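Flagellar basal body protein (Helicobacter pylori, PDB 5NPY) is a flagellar hook protein that probably assembles into the curved hook linking the basal body rod to the filament. Local coordinates at residues Gln374-Met379 / Lys401-Asp406; Asp415-Ile420 / Met435-Lys440. All coordinates share one frame; numbering follows the deposited sequence.

Contact 1 of 2, residues Gln374-Met379 / Lys401-Asp406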
ATOM      1  N   GLN A 374       1.230   9.790  -6.549  1.00 17.83           N
ATOM      2  CA  GLN A 374       1.932  10.625  -5.587  1.00 18.03           C
ATOM      3  C   GLN A 374       0.959  11.238  -4.591  1.00 28.70           C
ATOM      4  O   GLN A 374      -0.220  11.469  -4.893  1.00 14.26           O
ATOM      5  CB  GLN A 374       2.742  11.716  -6.276  1.00 24.03           C
ATOM      6  CG  GLN A 374       3.875  11.124  -7.121  1.00 36.57           C
ATOM      7  CD  GLN A 374       4.868  12.137  -7.637  1.00 30.33           C
ATOM      8  OE1 GLN A 374       4.744  13.337  -7.398  1.00 32.83           O
ATOM      9  NE2 GLN A 374       5.869  11.652  -8.360  1.00 29.75           N
ATOM     10  N   SER A 375       1.463  11.441  -3.374  1.00 16.56           N
ATOM     11  CA  SER A 375       0.718  12.051  -2.283  1.00 22.05           C
ATOM     12  C   SER A 375       1.644  12.989  -1.554  1.00 21.73           C
ATOM     13  O   SER A 375       2.764  12.604  -1.218  1.00 21.40           O
ATOM     14  CB  SER A 375       0.186  11.026  -1.280  1.00 24.13           C
ATOM     15  OG  SER A 375      -0.933  10.349  -1.785  1.00 17.27           O
ATOM     16  N   GLU A 376       1.163  14.195  -1.286  1.00 21.91           N
ATOM     17  CA  GLU A 376       1.843  15.148  -0.430  1.00 18.75           C
ATOM     18  C   GLU A 376       0.955  15.474   0.769  1.00 21.02           C
ATOM     19  O   GLU A 376      -0.254  15.669   0.620  1.00 30.28           O
ATOM     20  CB  GLU A 376       2.160  16.400  -1.203  1.00 17.67           C
ATOM     21  CG  GLU A 376       2.784  16.155  -2.567  1.00 20.69           C
ATOM     22  CD  GLU A 376       3.212  17.470  -3.174  1.00 25.35           C
ATOM     23  OE1 GLU A 376       2.590  17.924  -4.150  1.00 28.86           O
ATOM     24  OE2 GLU A 376       4.126  18.099  -2.603  1.00 30.52           O
ATOM     25  N   TYR A 377       1.568  15.559   1.947  1.00 28.83           N
ATOM     26  CA  TYR A 377       0.871  15.636   3.231  1.00 18.87           C
ATOM     27  C   TYR A 377       1.258  16.929   3.938  1.00 24.12           C
ATOM     28  O   TYR A 377       2.451  17.259   4.046  1.00 13.95           O
ATOM     29  CB  TYR A 377       1.227  14.425   4.123  1.00 15.69           C
ATOM     30  CG  TYR A 377       1.067  13.043   3.468  1.00 17.02           C
ATOM     31  CD1 TYR A 377       0.073  12.153   3.897  1.00 14.98           C
ATOM     32  CD2 TYR A 377       1.922  12.623   2.432  1.00 23.51           C
ATOM     33  CE1 TYR A 377      -0.085  10.884   3.302  1.00 14.80           C
ATOM     34  CE2 TYR A 377       1.784  11.366   1.856  1.00 13.61           C
ATOM     35  CZ  TYR A 377       0.767  10.497   2.285  1.00 13.46           C
ATOM     36  OH  TYR A 377       0.605   9.244   1.703  1.00 13.43           O
ATOM     37  N   TYR A 378       0.256  17.653   4.429  1.00 25.68           N
ATOM     38  CA  TYR A 378       0.463  18.890   5.166  1.00 17.25           C
ATOM     39  C   TYR A 378      -0.284  18.767   6.479  1.00 21.48           C
ATOM     40  O   TYR A 378      -1.485  18.481   6.472  1.00 31.96           O
ATOM     41  CB  TYR A 378      -0.037  20.099   4.376  1.00 20.93           C
ATOM     42  CG  TYR A 378       0.463  20.172   2.942  1.00 23.98           C
ATOM     43  CD1 TYR A 378      -0.293  19.672   1.886  1.00 21.04           C
ATOM     44  CD2 TYR A 378       1.676  20.751   2.644  1.00 14.39           C
ATOM     45  CE1 TYR A 378       0.165  19.737   0.565  1.00 24.46           C
ATOM     46  CE2 TYR A 378       2.145  20.809   1.346  1.00 25.91           C
ATOM     47  CZ  TYR A 378       1.387  20.301   0.315  1.00 29.15           C
ATOM     48  OH  TYR A 378       1.860  20.368  -0.967  1.00 38.61           O
ATOM     49  N   MET A 379       0.409  18.984   7.605  1.00 26.09           N
ATOM     50  CA  MET A 379      -0.212  18.835   8.927  1.00 17.31           C
ATOM     51  C   MET A 379      -0.984  20.079   9.315  1.00 17.13           C
ATOM     52  O   MET A 379      -0.472  21.195   9.220  1.00 16.72           O
ATOM     53  CB  MET A 379       0.814  18.542  10.010  1.00 17.02           C
ATOM     54  CG  MET A 379       0.174  18.082  11.319  1.00 20.78           C
ATOM     55  SD  MET A 379       1.481  17.470  12.438  1.00 26.61           S
ATOM     56  CE  MET A 379       1.693  18.870  13.509  1.00 22.10           C
ATOM     57  N   LYS A 401      -2.923  15.744  -0.582  1.00 21.92           N
ATOM     58  CA  LYS A 401      -3.133  16.126  -1.977  1.00 19.55           C
ATOM     59  C   LYS A 401      -2.579  15.003  -2.848  1.00 25.48           C
ATOM     60  O   LYS A 401      -1.364  14.795  -2.878  1.00 17.21           O
ATOM     61  CB  LYS A 401      -2.414  17.455  -2.232  1.00 26.48           C
ATOM     62  CG  LYS A 401      -2.061  17.814  -3.668  1.00 29.45           C
ATOM     63  CD  LYS A 401      -1.120  19.034  -3.697  1.00 28.37           C
ATOM     64  CE  LYS A 401      -1.332  19.854  -4.967  1.00 43.00           C
ATOM     65  NZ  LYS A 401      -0.739  21.211  -4.863  1.00 52.94           N
ATOM     66  N   SER A 402      -3.456  14.265  -3.545  1.00 22.41           N
ATOM     67  CA  SER A 402      -3.038  13.093  -4.311  1.00 23.78           C
ATOM     68  C   SER A 402      -3.342  13.237  -5.806  1.00 34.39           C
ATOM     69  O   SER A 402      -4.392  13.768  -6.197  1.00 32.27           O
ATOM     70  CB  SER A 402      -3.698  11.816  -3.787  1.00 14.07           C
ATOM     71  OG  SER A 402      -3.498  11.632  -2.394  1.00 27.15           O
ATOM     72  N   TYR A 403      -2.438  12.708  -6.637  1.00 29.45           N
ATOM     73  CA  TYR A 403      -2.526  12.799  -8.093  1.00 25.49           C
ATOM     74  C   TYR A 403      -1.583  11.762  -8.691  1.00 36.56           C
ATOM     75  O   TYR A 403      -0.788  11.134  -7.979  1.00 30.64           O
ATOM     76  CB  TYR A 403      -2.181  14.208  -8.592  1.00 15.83           C
ATOM     77  CG  TYR A 403      -0.887  14.725  -7.987  1.00 29.91           C
ATOM     78  CD1 TYR A 403       0.334  14.514  -8.627  1.00 28.18           C
ATOM     79  CD2 TYR A 403      -0.879  15.392  -6.759  1.00 23.61           C
ATOM     80  CE1 TYR A 403       1.528  14.965  -8.068  1.00 16.37           C
ATOM     81  CE2 TYR A 403       0.329  15.833  -6.187  1.00 31.85           C
ATOM     82  CZ  TYR A 403       1.525  15.610  -6.863  1.00 24.64           C
ATOM     83  OH  TYR A 403       2.718  16.031  -6.345  1.00 25.86           O
ATOM     84  N   ILE A 404      -1.673  11.603 -10.015  1.00 41.56           N
ATOM     85  CA  ILE A 404      -0.912  10.612 -10.772  1.00 39.29           C
ATOM     86  C   ILE A 404      -0.029  11.333 -11.782  1.00 37.84           C
ATOM     87  O   ILE A 404      -0.520  12.141 -12.579  1.00 33.87           O
ATOM     88  CB  ILE A 404      -1.844   9.621 -11.489  1.00 30.50           C
ATOM     89  CG1 ILE A 404      -2.667   8.841 -10.472  1.00 29.98           C
ATOM     90  CG2 ILE A 404      -1.036   8.684 -12.371  1.00 19.48           C
ATOM     91  CD1 ILE A 404      -3.673   7.917 -11.117  1.00 31.21           C
ATOM     92  N   VAL A 405       1.268  11.040 -11.770  1.00 33.23           N
ATOM     93  CA  VAL A 405       2.189  11.704 -12.681  1.00 38.87           C
ATOM     94  C   VAL A 405       2.724  10.686 -13.674  1.00 30.22           C
ATOM     95  O   VAL A 405       2.961   9.523 -13.331  1.00 35.20           O
ATOM     96  CB  VAL A 405       3.337  12.444 -11.953  1.00 40.87           C
ATOM     97  CG1 VAL A 405       3.047  12.587 -10.477  1.00 30.84           C
ATOM     98  CG2 VAL A 405       4.700  11.794 -12.215  1.00 30.32           C
ATOM     99  N   ASP A 406       2.867  11.119 -14.913  1.00 39.24           N
ATOM    100  CA  ASP A 406       3.570  10.334 -15.911  1.00 34.07           C
ATOM    101  C   ASP A 406       5.067  10.442 -15.643  1.00 34.80           C
ATOM    102  O   ASP A 406       5.620  11.548 -15.723  1.00 24.51           O
ATOM    103  CB  ASP A 406       3.228  10.840 -17.308  1.00 36.72           C
ATOM    104  CG  ASP A 406       3.932  10.065 -18.415  1.00 42.75           C
ATOM    105  OD1 ASP A 406       4.477   8.970 -18.157  1.00 41.87           O
ATOM    106  OD2 ASP A 406       3.919  10.546 -19.560  1.00 51.35           O
TER
HETATM  107  O   HOH W   1      -0.596  22.380  -2.376  1.00 41.71           O

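Contact 2 of 2, residues Asp415-Ile420 / Met435-Lys440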
ATOM      1  N   ASP A 415      -5.970  16.148 -12.195  1.00 37.10           N
ATOM      2  CA  ASP A 415      -5.958  17.213 -11.202  1.00 37.98           C
ATOM      3  C   ASP A 415      -5.790  16.606  -9.811  1.00 32.59           C
ATOM      4  O   ASP A 415      -6.117  15.437  -9.594  1.00 32.91           O
ATOM      5  CB  ASP A 415      -7.255  18.025 -11.257  1.00 60.82           C
ATOM      6  CG  ASP A 415      -7.172  19.233 -12.192  1.00 66.89           C
ATOM      7  OD1 ASP A 415      -6.381  19.196 -13.165  1.00 67.87           O
ATOM      8  OD2 ASP A 415      -7.912  20.219 -11.945  1.00 63.43           O
ATOM      9  N   PRO A 416      -5.261  17.340  -8.843  1.00 32.85           N
ATOM     10  CA  PRO A 416      -5.125  16.766  -7.493  1.00 34.08           C
ATOM     11  C   PRO A 416      -6.475  16.540  -6.817  1.00 33.92           C
ATOM     12  O   PRO A 416      -7.420  17.311  -6.997  1.00 29.83           O
ATOM     13  CB  PRO A 416      -4.282  17.804  -6.739  1.00 20.13           C
ATOM     14  CG  PRO A 416      -4.345  19.068  -7.591  1.00 27.12           C
ATOM     15  CD  PRO A 416      -4.497  18.587  -9.006  1.00 29.54           C
ATOM     16  N   THR A 417      -6.547  15.453  -6.040  1.00 31.49           N
ATOM     17  CA  THR A 417      -7.686  15.118  -5.193  1.00 25.39           C
ATOM     18  C   THR A 417      -7.291  15.278  -3.722  1.00 36.48           C
ATOM     19  O   THR A 417      -6.347  14.625  -3.248  1.00 33.41           O
ATOM     20  CB  THR A 417      -8.167  13.688  -5.445  1.00 24.64           C
ATOM     21  OG1 THR A 417      -8.399  13.481  -6.848  1.00 27.48           O
ATOM     22  CG2 THR A 417      -9.468  13.429  -4.665  1.00 24.65           C
ATOM     23  N   TRP A 418      -8.032  16.112  -2.997  1.00 34.76           N
ATOM     24  CA  TRP A 418      -7.737  16.422  -1.605  1.00 31.36           C
ATOM     25  C   TRP A 418      -8.576  15.562  -0.672  1.00 30.21           C
ATOM     26  O   TRP A 418      -9.762  15.332  -0.909  1.00 32.84           O
ATOM     27  CB  TRP A 418      -7.967  17.909  -1.292  1.00 14.46           C
ATOM     28  CG  TRP A 418      -6.923  18.794  -1.891  1.00 17.99           C
ATOM     29  CD1 TRP A 418      -6.927  19.296  -3.143  1.00 15.43           C
ATOM     30  CD2 TRP A 418      -5.697  19.249  -1.284  1.00 28.49           C
ATOM     31  NE1 TRP A 418      -5.812  20.044  -3.365  1.00 27.35           N
ATOM     32  CE2 TRP A 418      -5.029  20.034  -2.243  1.00 30.73           C
ATOM     33  CE3 TRP A 418      -5.116  19.090  -0.023  1.00 19.10           C
ATOM     34  CZ2 TRP A 418      -3.802  20.661  -1.991  1.00 23.41           C
ATOM     35  CZ3 TRP A 418      -3.891  19.708   0.229  1.00 17.31           C
ATOM     36  CH2 TRP A 418      -3.252  20.484  -0.748  1.00 24.28           C
ATOM     37  N   GLU A 419      -7.943  15.086   0.392  1.00 30.89           N
ATOM     38  CA  GLU A 419      -8.586  14.242   1.378  1.00 21.31           C
ATOM     39  C   GLU A 419      -8.035  14.632   2.743  1.00 30.01           C
ATOM     40  O   GLU A 419      -6.847  14.960   2.866  1.00 31.79           O
ATOM     41  CB  GLU A 419      -8.325  12.769   1.042  1.00 22.71           C
ATOM     42  CG  GLU A 419      -9.119  11.780   1.832  1.00 37.36           C
ATOM     43  CD  GLU A 419     -10.607  11.952   1.597  1.00 43.02           C
ATOM     44  OE1 GLU A 419     -11.021  12.045   0.415  1.00 44.00           O
ATOM     45  OE2 GLU A 419     -11.351  12.035   2.600  1.00 39.23           O
ATOM     46  N   ILE A 420      -8.890  14.645   3.761  1.00 29.27           N
ATOM     47  CA  ILE A 420      -8.458  15.000   5.111  1.00 20.44           C
ATOM     48  C   ILE A 420      -8.334  13.723   5.926  1.00 30.60           C
ATOM     49  O   ILE A 420      -9.233  12.871   5.915  1.00 30.72           O
ATOM     50  CB  ILE A 420      -9.410  15.999   5.786  1.00 21.02           C
ATOM     51  CG1 ILE A 420      -9.490  17.302   4.971  1.00 13.91           C
ATOM     52  CG2 ILE A 420      -8.927  16.316   7.196  1.00 23.70           C
ATOM     53  CD1 ILE A 420     -10.496  18.285   5.500  1.00 14.05           C
ATOM     54  N   MET A 435     -10.680   7.207  -1.495  1.00 16.53           N
ATOM     55  CA  MET A 435     -10.989   8.248  -2.462  1.00 24.37           C
ATOM     56  C   MET A 435     -10.972   7.643  -3.860  1.00 20.89           C
ATOM     57  O   MET A 435     -10.512   6.511  -4.071  1.00 29.98           O
ATOM     58  CB  MET A 435     -10.016   9.444  -2.332  1.00 26.37           C
ATOM     59  CG  MET A 435      -8.683   9.321  -3.096  1.00 29.21           C
ATOM     60  SD  MET A 435      -7.423  10.487  -2.475  1.00 25.76           S
ATOM     61  CE  MET A 435      -6.814   9.482  -1.101  1.00 24.08           C
ATOM     62  N   THR A 436     -11.509   8.398  -4.817  1.00 18.38           N
ATOM     63  CA  THR A 436     -11.583   7.952  -6.209  1.00 27.71           C
ATOM     64  C   THR A 436     -10.767   8.887  -7.084  1.00 25.91           C
ATOM     65  O   THR A 436     -11.067  10.082  -7.182  1.00 26.60           O
ATOM     66  CB  THR A 436     -13.025   7.876  -6.722  1.00 28.93           C
ATOM     67  OG1 THR A 436     -13.719   6.838  -6.014  1.00 35.54           O
ATOM     68  CG2 THR A 436     -13.016   7.535  -8.239  1.00 20.37           C
ATOM     69  N   LEU A 437      -9.718   8.351  -7.684  1.00 33.42           N
ATOM     70  CA  LEU A 437      -8.907   9.070  -8.649  1.00 24.51           C
ATOM     71  C   LEU A 437      -9.314   8.617 -10.033  1.00 17.93           C
ATOM     72  O   LEU A 437      -9.768   7.487 -10.217  1.00 28.53           O
ATOM     73  CB  LEU A 437      -7.420   8.780  -8.451  1.00 26.59           C
ATOM     74  CG  LEU A 437      -6.923   8.841  -7.015  1.00 26.77           C
ATOM     75  CD1 LEU A 437      -5.423   8.565  -7.013  1.00 22.45           C
ATOM     76  CD2 LEU A 437      -7.277  10.186  -6.394  1.00 22.90           C
ATOM     77  N   ASP A 438      -9.113   9.486 -11.011  1.00 27.06           N
ATOM     78  CA  ASP A 438      -9.276   9.122 -12.414  1.00 30.01           C
ATOM     79  C   ASP A 438      -7.911   8.770 -13.008  1.00 31.77           C
ATOM     80  O   ASP A 438      -7.039   9.634 -13.145  1.00 41.96           O
ATOM     81  CB  ASP A 438      -9.940  10.247 -13.204  1.00 36.52           C
ATOM     82  CG  ASP A 438     -10.198   9.844 -14.638  1.00 49.76           C
ATOM     83  OD1 ASP A 438      -9.321  10.115 -15.495  1.00 54.83           O
ATOM     84  OD2 ASP A 438     -11.255   9.209 -14.883  1.00 40.99           O
ATOM     85  N   PHE A 439      -7.739   7.509 -13.374  1.00 25.85           N
ATOM     86  CA  PHE A 439      -6.496   6.991 -13.941  1.00 23.71           C
ATOM     87  C   PHE A 439      -6.692   6.733 -15.444  1.00 19.63           C
ATOM     88  O   PHE A 439      -6.990   5.607 -15.864  1.00 22.77           O
ATOM     89  CB  PHE A 439      -6.082   5.718 -13.214  1.00 21.91           C
ATOM     90  CG  PHE A 439      -4.783   5.151 -13.679  1.00 16.60           C
ATOM     91  CD1 PHE A 439      -4.474   3.815 -13.449  1.00 22.00           C
ATOM     92  CD2 PHE A 439      -3.847   5.955 -14.307  1.00 20.77           C
ATOM     93  CE1 PHE A 439      -3.261   3.303 -13.860  1.00 27.27           C
ATOM     94  CE2 PHE A 439      -2.629   5.443 -14.715  1.00 20.11           C
ATOM     95  CZ  PHE A 439      -2.335   4.126 -14.496  1.00 21.60           C
ATOM     96  N   LYS A 440      -6.480   7.781 -16.246  1.00 21.74           N
ATOM     97  CA  LYS A 440      -6.548   7.698 -17.715  1.00 37.32           C
ATOM     98  C   LYS A 440      -7.896   7.161 -18.185  1.00 36.21           C
ATOM     99  O   LYS A 440      -7.964   6.305 -19.063  1.00 29.32           O
ATOM    100  CB  LYS A 440      -5.408   6.845 -18.285  1.00 28.95           C
ATOM    101  CG  LYS A 440      -4.117   7.613 -18.492  1.00 27.60           C
ATOM    102  CD  LYS A 440      -2.930   6.679 -18.673  1.00 26.46           C
ATOM    103  CE  LYS A 440      -3.064   5.856 -19.926  1.00 32.40           C
ATOM    104  NZ  LYS A 440      -1.813   5.099 -20.233  1.00 37.20           N
TER

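Contact 1 of 2, residues Gln374-Met379 / Lys401-Asp406
The ring of Tyr403 has the backbone oxygen of Gln374 over one face, while Glu376 OE1 lies in its plane at the edge and accepts a hydrogen bond from Tyr403 OH (2.9 Å). The hydroxyl meets that oxygen from above the carboxylate plane, 50° out of it, and the carboxylate and ring planes are 79° apart. Beside them the amide of Gln374, its plane turned 57° from the ring, presses CD against Val405 CG1 (3.4 Å). At the far end the ring of Tyr378 takes Lys401 CB at its edge, and a water accepting from Lys401 NZ (2.8 Å) also reaches Tyr378 OH weakly. Beneath these side chains the antiparallel backbones are tied by two hydrogen-bonded pairs, Gln374 with Tyr403 and Glu376 with Lys401; Gln374 N to Tyr403 O measures 2.8 Å. The non-hydrogen-bonded pair between them puts Ser375 and Ser402 on the other face, where Ser375 OG and Ser402 OG share a hydrogen bond of 2.9 Å and Ser375 OG also bonds to Tyr446 OH. Glu376 OE2 bonds to Tyr356 OH, so a tyrosine hydroxyl grips each carboxylate oxygen. With Lys401 NZ 4.7 Å from Glu376 OE1, near but not in contact, these two hydroxyls and the lysine's positive charge would probably favour the ionised carboxylate.

Contact 2 of 2, residues Asp415-Ile420 / Met435-Lys440
Leu437 and Thr417 make the close part of this contact: the CD2 methyl of Leu437 lies 3.5 Å from Thr417 OG1 and 3.7 Å from Thr417 CB, the two side chains crossing at a slant. Although the first bond of the leucine side chain does not aim at the other strand, CG stands beside the backbone N (chi1 -46°), anti to the carbonyl carbon, and the branch beyond it carries CD2 over to the threonine. On the threonine, OG1 is the branch met by Leu437, while CG2, anti to the backbone N, is the one that approaches Met435 SD, at 4.2 Å. Both hydrophobic partners are buried: Leu437 also packs on Leu373 and Tyr446, and Met435 on Tyr446 and Leu448.

Toward Glu419 the fit is looser. Its OE1 comes within 3.9 Å of Met435 CB as the two side chains slide past each other in opposite directions. Glu419 is partly exposed, and Thr436, whose side chain points away from the facing strand, is exposed to solvent. The segments bury 195 Å² together, with no polar bond between them.

The strands run at 167° to each other with axes 8.4 Å apart, too far for backbone pairing. Each pairs with another neighbour instead: Thr417 and Glu419 bond through their backbones to Ser402 and Val400, whereas Met435 and Leu437 bond to Tyr446 and Leu444. Thr417 and Glu419 thus point toward the strand of Met435, with Leu437 reaching in by its end, and strands of two different sheets pack against each other, consistent with the layered packing of a beta sandwich.

From the N terminus, segment 374-379, on strand 370-381, is followed after 21 residues by 401-406, on strand 396-406, and contact 1 closes that loop as a pairing of sheet neighbours. Strand 411-423 comes next, and 14 residues beyond segment 415-420 the chain returns at 435-440, where contact 2 closes a second, shorter loop. The two lie in series along the sequence, without nesting or crossing, yet their centres are only 9 Å apart. Strands 396-406 and 411-423 are neighbours in one sheet, which gives both contacts a common wall, and Trp418 packs on Lys401 and Tyr378. Ile404 reaches Phe439, so strand 435-439, with its own sheet, is tied to strand 396-406 as well.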